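Local coordinates for putative tetR-family transcriptional regulatory protein (Streptomyces coelicolor, PDB 2DG8) that probably binds DNA through a helix-turn-helix motif and regulates transcription as a TetR-family dimer, with target genes and any effector unknown, at residues 107-111 with 124-128; 19-23 with 102-106. One frame throughout, in Å; residues are numbered along the deposited sequence.

Contact 1: 107-111 with 124-128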
# COMPACT_ATOMS: atom_id res chain seq x y z
N THR A 107 4.45 -6.37 3.52
CA THR A 107 4.09 -4.98 3.75
C THR A 107 2.63 -4.79 3.34
O THR A 107 1.83 -4.23 4.08
CB THR A 107 4.97 -4.00 2.91
OG1 THR A 107 6.34 -4.15 3.28
CG2 THR A 107 4.55 -2.57 3.15
N GLN A 108 2.27 -5.26 2.15
CA GLN A 108 0.90 -5.10 1.68
C GLN A 108 -0.10 -5.91 2.51
O GLN A 108 -1.24 -5.47 2.71
CB GLN A 108 0.79 -5.46 0.20
CG GLN A 108 1.67 -4.58 -0.70
CD GLN A 108 1.37 -3.09 -0.54
OE1 GLN A 108 2.28 -2.27 -0.53
NE2 GLN A 108 0.10 -2.75 -0.41
N GLU A 109 0.30 -7.08 2.99
CA GLU A 109 -0.62 -7.88 3.80
C GLU A 109 -0.94 -7.08 5.05
O GLU A 109 -2.10 -6.94 5.43
CB GLU A 109 0.02 -9.22 4.20
CG GLU A 109 0.02 -10.28 3.10
CD GLU A 109 -1.36 -10.88 2.84
OE1 GLU A 109 -2.29 -10.62 3.63
OE2 GLU A 109 -1.51 -11.64 1.86
N LEU A 110 0.10 -6.54 5.68
CA LEU A 110 -0.10 -5.76 6.90
C LEU A 110 -1.04 -4.58 6.68
O LEU A 110 -1.94 -4.35 7.48
CB LEU A 110 1.24 -5.25 7.44
CG LEU A 110 1.09 -4.30 8.63
CD1 LEU A 110 0.26 -4.95 9.71
CD2 LEU A 110 2.46 -3.91 9.16
N TYR A 111 -0.82 -3.84 5.60
CA TYR A 111 -1.66 -2.69 5.29
C TYR A 111 -3.14 -3.07 5.12
O TYR A 111 -4.02 -2.32 5.54
CB TYR A 111 -1.16 -1.98 4.03
CG TYR A 111 0.15 -1.25 4.21
CD1 TYR A 111 0.83 -0.72 3.13
CD2 TYR A 111 0.70 -1.09 5.48
CE1 TYR A 111 2.03 -0.04 3.30
CE2 TYR A 111 1.89 -0.42 5.67
CZ TYR A 111 2.55 0.11 4.58
OH TYR A 111 3.73 0.77 4.78
N THR A 124 0.98 -0.23 12.40
CA THR A 124 1.42 0.68 11.35
C THR A 124 1.81 2.05 11.93
O THR A 124 2.76 2.68 11.46
CB THR A 124 0.33 0.84 10.25
OG1 THR A 124 -0.95 1.04 10.86
CG2 THR A 124 0.27 -0.41 9.39
N HIS A 125 1.10 2.48 12.97
CA HIS A 125 1.40 3.77 13.59
C HIS A 125 2.80 3.74 14.22
O HIS A 125 3.57 4.69 14.08
CB HIS A 125 0.37 4.09 14.68
CG HIS A 125 0.45 5.50 15.19
ND1 HIS A 125 -0.35 6.52 14.68
CD2 HIS A 125 1.23 6.08 16.13
CE1 HIS A 125 -0.06 7.65 15.30
NE2 HIS A 125 0.90 7.41 16.18
N GLU A 126 3.11 2.65 14.91
CA GLU A 126 4.40 2.48 15.56
C GLU A 126 5.50 2.31 14.51
O GLU A 126 6.65 2.71 14.72
CB GLU A 126 4.36 1.27 16.49
CG GLU A 126 5.68 0.93 17.16
CD GLU A 126 6.19 2.03 18.07
OE1 GLU A 126 5.44 3.01 18.32
OE2 GLU A 126 7.35 1.92 18.54
N TRP A 127 5.14 1.72 13.37
CA TRP A 127 6.09 1.52 12.27
C TRP A 127 6.46 2.90 11.70
O TRP A 127 7.63 3.25 11.56
CB TRP A 127 5.45 0.64 11.18
CG TRP A 127 6.37 0.22 10.07
CD1 TRP A 127 7.70 0.51 9.96
CD2 TRP A 127 6.03 -0.54 8.90
NE1 TRP A 127 8.21 -0.01 8.79
CE2 TRP A 127 7.21 -0.66 8.12
CE3 TRP A 127 4.85 -1.13 8.44
CZ2 TRP A 127 7.23 -1.35 6.89
CZ3 TRP A 127 4.87 -1.82 7.22
CH2 TRP A 127 6.06 -1.91 6.46
N MET A 128 5.45 3.70 11.38
CA MET A 128 5.69 5.03 10.83
C MET A 128 6.49 5.91 11.79
O MET A 128 7.32 6.71 11.36
CB MET A 128 4.36 5.72 10.51
CG MET A 128 3.58 5.08 9.37
SD MET A 128 2.08 6.01 8.99
CE MET A 128 0.97 5.42 10.23

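Contact 2: 19-23 with 102-106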
# COMPACT_ATOMS: atom_id res chain seq x y z
N LEU A 19 5.35 -15.66 9.30
CA LEU A 19 5.67 -14.66 8.28
C LEU A 19 5.82 -15.35 6.93
O LEU A 19 5.28 -14.88 5.93
CB LEU A 19 6.96 -13.93 8.67
CG LEU A 19 6.91 -12.45 9.08
CD1 LEU A 19 5.51 -12.00 9.48
CD2 LEU A 19 7.91 -12.23 10.20
N ASP A 20 6.56 -16.46 6.89
CA ASP A 20 6.74 -17.23 5.67
C ASP A 20 5.35 -17.60 5.12
O ASP A 20 5.06 -17.38 3.94
CB ASP A 20 7.51 -18.53 5.95
CG ASP A 20 8.98 -18.31 6.24
OD1 ASP A 20 9.63 -19.28 6.71
OD2 ASP A 20 9.49 -17.19 6.01
N LEU A 21 4.52 -18.17 5.98
CA LEU A 21 3.17 -18.58 5.61
C LEU A 21 2.35 -17.43 5.01
O LEU A 21 1.78 -17.57 3.94
CB LEU A 21 2.45 -19.16 6.84
CG LEU A 21 1.03 -19.74 6.71
CD1 LEU A 21 0.02 -18.62 6.49
CD2 LEU A 21 0.99 -20.74 5.56
N ILE A 22 2.30 -16.30 5.71
CA ILE A 22 1.53 -15.16 5.20
C ILE A 22 2.07 -14.70 3.84
O ILE A 22 1.31 -14.48 2.90
CB ILE A 22 1.56 -13.97 6.21
CG1 ILE A 22 0.81 -14.36 7.49
CG2 ILE A 22 0.92 -12.72 5.59
CD1 ILE A 22 0.88 -13.30 8.58
N ALA A 23 3.40 -14.58 3.74
CA ALA A 23 4.02 -14.14 2.49
C ALA A 23 3.69 -15.07 1.32
O ALA A 23 3.35 -14.62 0.23
CB ALA A 23 5.53 -14.06 2.66
N ARG A 102 9.06 -10.79 -1.10
CA ARG A 102 8.51 -11.28 0.16
C ARG A 102 8.21 -10.09 1.08
O ARG A 102 7.15 -10.03 1.70
CB ARG A 102 9.51 -12.22 0.85
CG ARG A 102 9.19 -12.55 2.30
CD ARG A 102 10.48 -12.65 3.10
NE ARG A 102 10.26 -12.96 4.51
CZ ARG A 102 9.83 -14.14 4.96
NH1 ARG A 102 9.66 -14.33 6.27
NH2 ARG A 102 9.58 -15.13 4.11
N ASP A 103 9.14 -9.15 1.15
CA ASP A 103 8.94 -7.97 1.99
C ASP A 103 7.80 -7.09 1.45
O ASP A 103 6.99 -6.57 2.22
CB ASP A 103 10.24 -7.17 2.09
CG ASP A 103 11.29 -7.87 2.95
OD1 ASP A 103 12.43 -7.38 3.04
OD2 ASP A 103 10.95 -8.92 3.56
N LEU A 104 7.73 -6.94 0.13
CA LEU A 104 6.67 -6.15 -0.48
C LEU A 104 5.31 -6.77 -0.15
O LEU A 104 4.37 -6.07 0.21
CB LEU A 104 6.87 -6.10 -2.00
CG LEU A 104 5.74 -5.50 -2.84
CD1 LEU A 104 5.57 -4.00 -2.53
CD2 LEU A 104 6.06 -5.73 -4.32
N VAL A 105 5.22 -8.09 -0.29
CA VAL A 105 3.97 -8.80 -0.00
C VAL A 105 3.57 -8.69 1.48
O VAL A 105 2.41 -8.45 1.79
CB VAL A 105 4.09 -10.31 -0.41
CG1 VAL A 105 2.87 -11.10 0.04
CG2 VAL A 105 4.25 -10.42 -1.92
N LEU A 106 4.54 -8.86 2.38
CA LEU A 106 4.25 -8.77 3.82
C LEU A 106 3.82 -7.34 4.16
O LEU A 106 2.92 -7.12 4.98
CB LEU A 106 5.47 -9.18 4.64
CG LEU A 106 5.83 -10.68 4.58
CD1 LEU A 106 7.14 -10.96 5.34
CD2 LEU A 106 4.69 -11.50 5.18

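Contact 1: 107-111 with 124-128
Trp127 reaches from helix 121-135 to helix 101-116 and presents the benzo side of its indole to Tyr111, Leu110 and Thr107. The Tyr111 ring and the six-membered ring of Trp127 meet at a slant, neither stacked nor edge-to-face, with centroids 5.8 Å apart and planes 38° apart. The nearest atoms are Tyr111 CE2 and Trp127 CZ3, at 3.6 Å. With CG anti to the backbone N (chi1 -173°), the indole extends across to helix 101-116, although the axes of the two short segments come no closer than 12.4 Å.

Aliphatic groups complete the contact. Leu110 CD2 lies 3.7 Å from Trp127 CE3. Thr107 CG2 meets the rim of the indole, 3.7 Å from CH2 of Trp127. The methyl CG2 of Thr124 sits at the edge of the Tyr111 ring, 4.0 Å from its CD2, and packs equally near CG of Leu110.

The polar ends have partners outside the two segments. Tyr111 OH is hydrogen-bonded to Glu152 of helix 141-159, Thr107 OG1 to the Asp103 carbonyl within its own helix, and Thr124 OG1 to the carbonyl of Leu160 of the second subunit. Replacing Tyr111 by alanine removes ring and hydroxyl together, which is likely to leave Glu152 without this partner and open a gap beside Trp127 and the Thr124 methyl. Between the segments cohesion is therefore apolar and aromatic, in the buried core of the TetR-type C-terminal domain.

Contact 2: 19-23 with 102-106
Arg102 grips Asp20 end-on, with both terminal nitrogens on the single oxygen OD2, in a salt bridge. NH2 of Arg102 is 2.8 Å from OD2 of Asp20. NH1 of Arg102 is 2.9 Å from OD2 of Asp20. Both N-H...O bonds are clearly bent. OD2 lies near the guanidinium plane, but the carboxylate is turned 76° from it. NH1 meets OD2 nearly along its C-O bond, and NH2 comes from the anti side on the other face of the carboxylate. The Arg102 chain leaves with CG anti to the backbone N and bends at chi2, which carries the guanidinium over to Asp20. Arg102 is exposed and Asp20 partly so. The Asp20 side chain also touches Arg38 of helix 32-39.

The bridge joins two domains of the TetR fold. Helix 10-25 belongs to the N-terminal DNA-binding region with its helix-turn-helix, and helix 101-116 to the C-terminal region. The short segments cross at 83°.

The apolar packing centres on Leu106. Its CD2 is 3.7 Å from CB of Ala23 and also touches CG2 of Ile22. The same methyl, CD2 of Leu106, lies 3.5 Å from the Leu19 carbonyl O. CD1 of Leu106 faces CG of Leu19. Ala23 has just a methyl, and the backbones come close here, with CA of Ala23 5.5 Å from CA of Leu106. Val105 packs CG1 against the carbonyl O of Ala23, at 3.6 Å. That oxygen accepts a hydrogen bond from Arg116 of the second subunit. On helix 53-77, Phe64 packs against Leu106, and Arg63 against Leu19.

From the N terminus, helix 10-25 supplies the first half of contact 2. The chain then runs through the remaining DNA-binding helices and helices 53-77 and 82-98 before helix 101-116 closes this long loop. Contact 1 opens directly afterwards on the same helix and closes a much shorter loop at helix 121-135. The loops are in series and neither nest nor cross. Helix 101-116 thus links the DNA-binding domain to the C-terminal core. The contact centres lie 13 Å apart, and Glu109 CG packs 3.6 Å from Ile22 CG2. Arg116 of the second subunit forms a salt bridge with Glu109 and a hydrogen bond to the Ile22 carbonyl, so the dimer partner spans segments 107-111 and 19-23.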